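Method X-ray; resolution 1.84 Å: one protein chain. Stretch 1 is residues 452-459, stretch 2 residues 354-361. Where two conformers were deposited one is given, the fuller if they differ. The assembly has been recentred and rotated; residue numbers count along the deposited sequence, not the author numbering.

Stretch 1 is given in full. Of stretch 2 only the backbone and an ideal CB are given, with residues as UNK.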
ATOM      1  N   LYS A 452      21.725  18.317  11.561  0.50 31.17           N
ATOM      2  CA  LYS A 452      20.609  18.339  12.541  0.50 32.05           C
ATOM      3  C   LYS A 452      19.493  19.267  12.044  0.50 29.58           C
ATOM      4  O   LYS A 452      19.690  20.495  11.953  0.50 27.82           O
ATOM      5  CB  LYS A 452      21.106  18.731  13.934  0.50 33.36           C
ATOM      6  CG  LYS A 452      22.185  17.815  14.504  0.50 34.81           C
ATOM      7  CD  LYS A 452      21.678  16.428  14.839  0.50 35.95           C
ATOM      8  CE  LYS A 452      22.169  15.917  16.176  0.50 38.41           C
ATOM      9  NZ  LYS A 452      21.134  15.072  16.815  0.50 41.86           N
ATOM     10  N   ASP A 453      18.337  18.680  11.746  1.00 31.87           N
ATOM     11  CA  ASP A 453      17.093  19.418  11.450  1.00 27.65           C
ATOM     12  C   ASP A 453      16.504  19.805  12.800  1.00 30.53           C
ATOM     13  O   ASP A 453      15.920  18.926  13.482  1.00 25.65           O
ATOM     14  CB  ASP A 453      16.186  18.552  10.576  1.00 28.33           C
ATOM     15  CG  ASP A 453      14.752  19.044  10.512  1.00 27.15           C
ATOM     16  OD1 ASP A 453      14.483  20.196  10.949  1.00 25.80           O
ATOM     17  OD2 ASP A 453      13.892  18.254  10.055  1.00 24.58           O
ATOM     18  N   ARG A 454      16.668  21.066  13.179  1.00 30.94           N
ATOM     19  CA  ARG A 454      16.328  21.542  14.543  1.00 32.05           C
ATOM     20  C   ARG A 454      14.813  21.612  14.735  1.00 33.25           C
ATOM     21  O   ARG A 454      14.408  21.702  15.884  1.00 36.64           O
ATOM     22  CB  ARG A 454      16.935  22.920  14.807  1.00 34.89           C
ATOM     23  CG  ARG A 454      18.455  22.938  14.785  1.00 36.62           C
ATOM     24  CD  ARG A 454      19.098  22.145  15.920  1.00 40.46           C
ATOM     25  NE  ARG A 454      20.555  22.123  15.794  1.00 44.41           N
ATOM     26  CZ  ARG A 454      21.389  21.378  16.511  1.00 44.20           C
ATOM     27  NH1 ARG A 454      20.936  20.546  17.435  1.00 46.43           N
ATOM     28  NH2 ARG A 454      22.690  21.435  16.271  1.00 48.72           N
ATOM     29  N   GLU A 455      14.001  21.568  13.670  1.00 31.26           N
ATOM     30  CA  GLU A 455      12.525  21.681  13.784  1.00 33.39           C
ATOM     31  C   GLU A 455      11.853  20.309  13.752  1.00 29.54           C
ATOM     32  O   GLU A 455      11.002  20.056  14.599  1.00 30.11           O
ATOM     33  CB  GLU A 455      11.998  22.623  12.702  1.00 32.92           C
ATOM     34  CG  GLU A 455      12.357  24.072  13.011  1.00 38.22           C
ATOM     35  CD  GLU A 455      12.077  25.012  11.863  1.00 45.03           C
ATOM     36  OE1 GLU A 455      10.897  25.309  11.633  1.00 55.41           O
ATOM     37  OE2 GLU A 455      13.037  25.402  11.170  1.00 56.18           O
ATOM     38  N   PHE A 456      12.171  19.446  12.800  1.00 26.63           N
ATOM     39  CA  PHE A 456      11.460  18.141  12.660  1.00 28.23           C
ATOM     40  C   PHE A 456      12.400  16.920  12.682  1.00 28.12           C
ATOM     41  O   PHE A 456      11.882  15.803  12.450  1.00 25.61           O
ATOM     42  CB  PHE A 456      10.588  18.196  11.412  1.00 27.20           C
ATOM     43  CG  PHE A 456       9.586  19.323  11.455  1.00 27.72           C
ATOM     44  CD1 PHE A 456       8.532  19.285  12.354  1.00 28.21           C
ATOM     45  CD2 PHE A 456       9.750  20.452  10.665  1.00 28.59           C
ATOM     46  CE1 PHE A 456       7.637  20.341  12.433  1.00 28.64           C
ATOM     47  CE2 PHE A 456       8.858  21.509  10.734  1.00 29.50           C
ATOM     48  CZ  PHE A 456       7.784  21.436  11.602  1.00 29.07           C
ATOM     49  N   ASP A 457      13.696  17.097  12.935  1.00 26.85           N
ATOM     50  CA  ASP A 457      14.671  15.999  13.132  1.00 27.59           C
ATOM     51  C   ASP A 457      14.674  15.015  11.956  1.00 24.98           C
ATOM     52  O   ASP A 457      14.908  13.799  12.187  1.00 25.31           O
ATOM     53  CB  ASP A 457      14.429  15.298  14.479  1.00 31.80           C
ATOM     54  CG  ASP A 457      15.632  14.480  14.943  1.00 33.03           C
ATOM     55  OD1 ASP A 457      16.786  14.908  14.666  1.00 33.31           O
ATOM     56  OD2 ASP A 457      15.413  13.411  15.539  1.00 37.06           O
ATOM     57  N   LYS A 458      14.546  15.488  10.697  1.00 24.82           N
ATOM     58  CA  LYS A 458      14.708  14.586   9.526  1.00 22.28           C
ATOM     59  C   LYS A 458      16.066  13.869   9.629  1.00 24.60           C
ATOM     60  O   LYS A 458      17.071  14.544   9.946  1.00 25.59           O
ATOM     61  CB  LYS A 458      14.630  15.312   8.194  1.00 23.86           C
ATOM     62  CG  LYS A 458      14.559  14.379   7.009  1.00 23.02           C
ATOM     63  CD  LYS A 458      14.665  15.102   5.675  1.00 22.75           C
ATOM     64  CE  LYS A 458      14.487  14.143   4.538  1.00 21.51           C
ATOM     65  NZ  LYS A 458      14.909  14.697   3.238  1.00 24.30           N
ATOM     66  N   GLY A 459      16.072  12.537   9.442  1.00 23.04           N
ATOM     67  CA  GLY A 459      17.296  11.710   9.470  1.00 23.55           C
ATOM     68  C   GLY A 459      17.726  11.360  10.890  1.00 26.30           C
ATOM     69  O   GLY A 459      18.835  10.784  11.039  1.00 26.80           O
ATOM     70  N   UNK A 354       6.442  27.681   4.838  1.00 29.88           N
ATOM     71  CA  UNK A 354       7.005  27.129   6.098  1.00 30.26           C
ATOM     72  C   UNK A 354       6.962  25.600   6.034  1.00 28.78           C
ATOM     73  O   UNK A 354       5.954  25.039   5.505  1.00 27.10           O
ATOM     74  CB  UNK A 354       6.233  27.634   7.319  1.00 30.26           C
ATOM     75  N   UNK A 355       7.962  24.946   6.624  1.00 27.26           N
ATOM     76  CA  UNK A 355       7.936  23.478   6.852  1.00 27.40           C
ATOM     77  C   UNK A 355       6.971  23.153   7.989  1.00 24.79           C
ATOM     78  O   UNK A 355       6.833  23.982   8.913  1.00 25.22           O
ATOM     79  CB  UNK A 355       9.333  22.946   7.178  1.00 27.40           C
ATOM     80  N   UNK A 356       6.351  21.961   7.977  1.00 24.06           N
ATOM     81  CA  UNK A 356       5.378  21.563   9.041  1.00 22.53           C
ATOM     82  C   UNK A 356       5.520  20.088   9.414  1.00 23.56           C
ATOM     83  O   UNK A 356       4.835  19.649  10.405  1.00 24.29           O
ATOM     84  CB  UNK A 356       3.943  21.831   8.582  1.00 22.53           C
ATOM     85  N   UNK A 357       6.352  19.349   8.669  1.00 24.36           N
ATOM     86  CA  UNK A 357       6.499  17.879   8.817  1.00 25.74           C
ATOM     87  C   UNK A 357       7.929  17.470   8.478  1.00 24.79           C
ATOM     88  O   UNK A 357       8.474  17.938   7.465  1.00 24.98           O
ATOM     89  CB  UNK A 357       5.510  17.133   7.919  1.00 25.74           C
ATOM     90  N   UNK A 358       8.450  16.512   9.255  1.00 22.98           N
ATOM     91  CA  UNK A 358       9.609  15.681   8.854  1.00 23.82           C
ATOM     92  C   UNK A 358       9.357  15.153   7.448  1.00 22.22           C
ATOM     93  O   UNK A 358       8.437  14.329   7.271  1.00 25.92           O
ATOM     94  CB  UNK A 358       9.838  14.526   9.831  1.00 23.82           C
ATOM     95  N   UNK A 359      10.150  15.557   6.447  1.00 21.04           N
ATOM     96  CA  UNK A 359       9.912  15.099   5.057  1.00 20.28           C
ATOM     97  C   UNK A 359      10.075  13.581   4.946  1.00 20.18           C
ATOM     98  O   UNK A 359       9.458  13.001   4.074  1.00 20.23           O
ATOM     99  CB  UNK A 359      10.872  15.795   4.090  1.00 20.28           C
ATOM    100  N   UNK A 360      10.910  12.968   5.793  1.00 21.09           N
ATOM    101  CA  UNK A 360      11.103  11.515   5.866  1.00 22.52           C
ATOM    102  C   UNK A 360      10.011  10.830   6.708  1.00 23.98           C
ATOM    103  O   UNK A 360      10.122   9.634   6.888  1.00 25.49           O
ATOM    104  CB  UNK A 360      12.481  11.202   6.452  1.00 22.52           C
ATOM    105  N   UNK A 361       9.028  11.546   7.255  1.00 22.12           N
ATOM    106  CA  UNK A 361       7.919  10.909   8.027  1.00 22.29           C
ATOM    107  C   UNK A 361       7.405   9.699   7.237  1.00 22.17           C
ATOM    108  O   UNK A 361       7.232   9.758   6.025  1.00 20.03           O
ATOM    109  CB  UNK A 361       6.781  11.898   8.289  1.00 22.29           C
TER

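At position 354 the CA-to-CB bond points sideways, and no atom of stretch 1 lies within 5.5 Å of the ideal CB. Stretch 1 therefore sets little limit, and many side chains would suit. The residue is Gln 354, whose end leads away.

At position 355 the CA-to-CB bond points toward stretch 1, and the ideal CB lies 3.9 Å from Phe 456 CE2. To one side of that ring, well out from the ideal CB of 355, are OD1 and OD2 of Asp 453, with Glu 455 nearby. Asp 453 OD1 already accepts from the backbone N atoms of Glu 455 and Phe 456, and OD2 from that of Lys 458, but acidic charge remains to be met. A long basic side chain would suit, lysine or arginine; two carboxylate oxygens side by side favour the paired donors of arginine. The residue is Arg 355. NH1 donates to Asp 453 OD1 at 3.1 Å and NH2 to Asp 453 OD2 at 2.8 Å, a salt bridge formed at the edge of the guanidinium. Phe 456 CD2 lies over one face of that group, 3.7 Å from Arg 355 NH2. Glu 455 is reached through water 1, which accepts from Arg 355 NH1 at 3.0 Å and donates to Glu 455 OE2 at 2.6 Å.

At position 356 the CA-to-CB bond points away, while the backbone carries the contact: its C atom is 3.4 Å from Phe 456 CZ, over one face of the ring. Many side chains would fit, polar or hydrophobic. The residue is Phe 356, and its ring turns from stretch 1.

Position 357 also points away. Its phi/psi of -148/141 is extended, which beta-branched residues tolerate well, though others would do. Its N atom lies over the same face of Phe 456 as the C atom of 356. The residue is Ile 357.

The closest CA pair across the stretches is at position 358: its CA is 4.9 Å from Phe 456 CA. The bond points sideways, and the ideal CB is 3.6 Å from Phe 456 O. A type I turn starts here, where asparagine, aspartate or serine can accept from a backbone NH further on. The residue is Asn 358. OD1 accepts from the backbone N of 360 and lies 3.2 Å from Lys 458 CG, packing against the aliphatic part of that lysine.

At position 359 the bond is sideways, and the ideal CB is 4.0 Å from Lys 458 CE. An acidic side chain would suit the neighbouring lysine. The residue is Glu 359. It grips Arg 355 from within the stretch: Arg 355 NE donates to Glu 359 OE2 and Arg 355 NH2 to Glu 359 OE1, both at 2.9 Å.

Position 360 points toward stretch 1, with the ideal CB 3.8 Å from Lys 458 CG. Small side chains, alanine or serine, would suit. The residue is Ala 360, whose CB packs on that methylene.

Position 361 is out of reach and closes the turn, its N donating to Asn 358 O at 2.8 Å. Many residues would do; it is Ser 361.

Stretch 2 354-361: QRFINEAS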
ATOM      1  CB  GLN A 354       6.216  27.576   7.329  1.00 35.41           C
ATOM      2  CG  GLN A 354       5.969  29.078   7.460  1.00 41.48           C
ATOM      3  CD  GLN A 354       4.769  29.281   8.370  1.00 49.42           C
ATOM      4  OE1 GLN A 354       3.737  28.596   8.281  1.00 57.88           O
ATOM      5  NE2 GLN A 354       4.877  30.231   9.274  1.00 50.87           N
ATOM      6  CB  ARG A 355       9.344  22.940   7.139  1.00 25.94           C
ATOM      7  CG  ARG A 355      10.270  23.011   5.935  1.00 28.44           C
ATOM      8  CD  ARG A 355      11.683  22.575   6.309  1.00 31.04           C
ATOM      9  NE  ARG A 355      11.736  21.180   6.734  1.00 28.47           N
ATOM     10  CZ  ARG A 355      12.266  20.725   7.870  1.00 28.43           C
ATOM     11  NH1 ARG A 355      12.821  21.546   8.745  1.00 26.26           N
ATOM     12  NH2 ARG A 355      12.227  19.425   8.138  1.00 28.47           N
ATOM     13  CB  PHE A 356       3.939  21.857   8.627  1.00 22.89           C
ATOM     14  CG  PHE A 356       3.481  21.224   7.348  1.00 21.52           C
ATOM     15  CD1 PHE A 356       2.918  19.974   7.348  1.00 21.60           C
ATOM     16  CD2 PHE A 356       3.640  21.873   6.132  1.00 22.61           C
ATOM     17  CE1 PHE A 356       2.524  19.383   6.163  1.00 22.67           C
ATOM     18  CE2 PHE A 356       3.270  21.278   4.943  1.00 24.78           C
ATOM     19  CZ  PHE A 356       2.707  20.019   4.959  1.00 23.96           C
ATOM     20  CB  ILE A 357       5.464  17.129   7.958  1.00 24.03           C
ATOM     21  CG1 ILE A 357       5.475  15.617   8.201  1.00 25.25           C
ATOM     22  CG2 ILE A 357       5.577  17.438   6.455  1.00 25.82           C
ATOM     23  CD1 ILE A 357       5.109  15.182   9.601  1.00 27.32           C
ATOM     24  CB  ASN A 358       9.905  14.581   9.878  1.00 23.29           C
ATOM     25  CG  ASN A 358      11.040  13.656   9.464  1.00 25.22           C
ATOM     26  OD1 ASN A 358      11.698  13.868   8.452  1.00 24.78           O
ATOM     27  ND2 ASN A 358      11.279  12.626  10.265  1.00 24.70           N
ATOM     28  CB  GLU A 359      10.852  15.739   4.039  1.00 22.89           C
ATOM     29  CG  GLU A 359      10.574  17.217   3.794  1.00 24.94           C
ATOM     30  CD  GLU A 359      11.049  18.204   4.831  1.00 23.25           C
ATOM     31  OE1 GLU A 359      11.808  17.797   5.767  1.00 24.33           O
ATOM     32  OE2 GLU A 359      10.635  19.367   4.728  1.00 23.07           O
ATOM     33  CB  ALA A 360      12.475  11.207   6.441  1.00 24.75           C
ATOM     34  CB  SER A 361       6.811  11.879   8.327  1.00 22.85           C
ATOM     35  OG  SER A 361       5.655  11.199   8.827  1.00 24.91           O
TER
HETATM   36  O   HOH W   1      12.848  24.511   8.747  1.00 32.51           O
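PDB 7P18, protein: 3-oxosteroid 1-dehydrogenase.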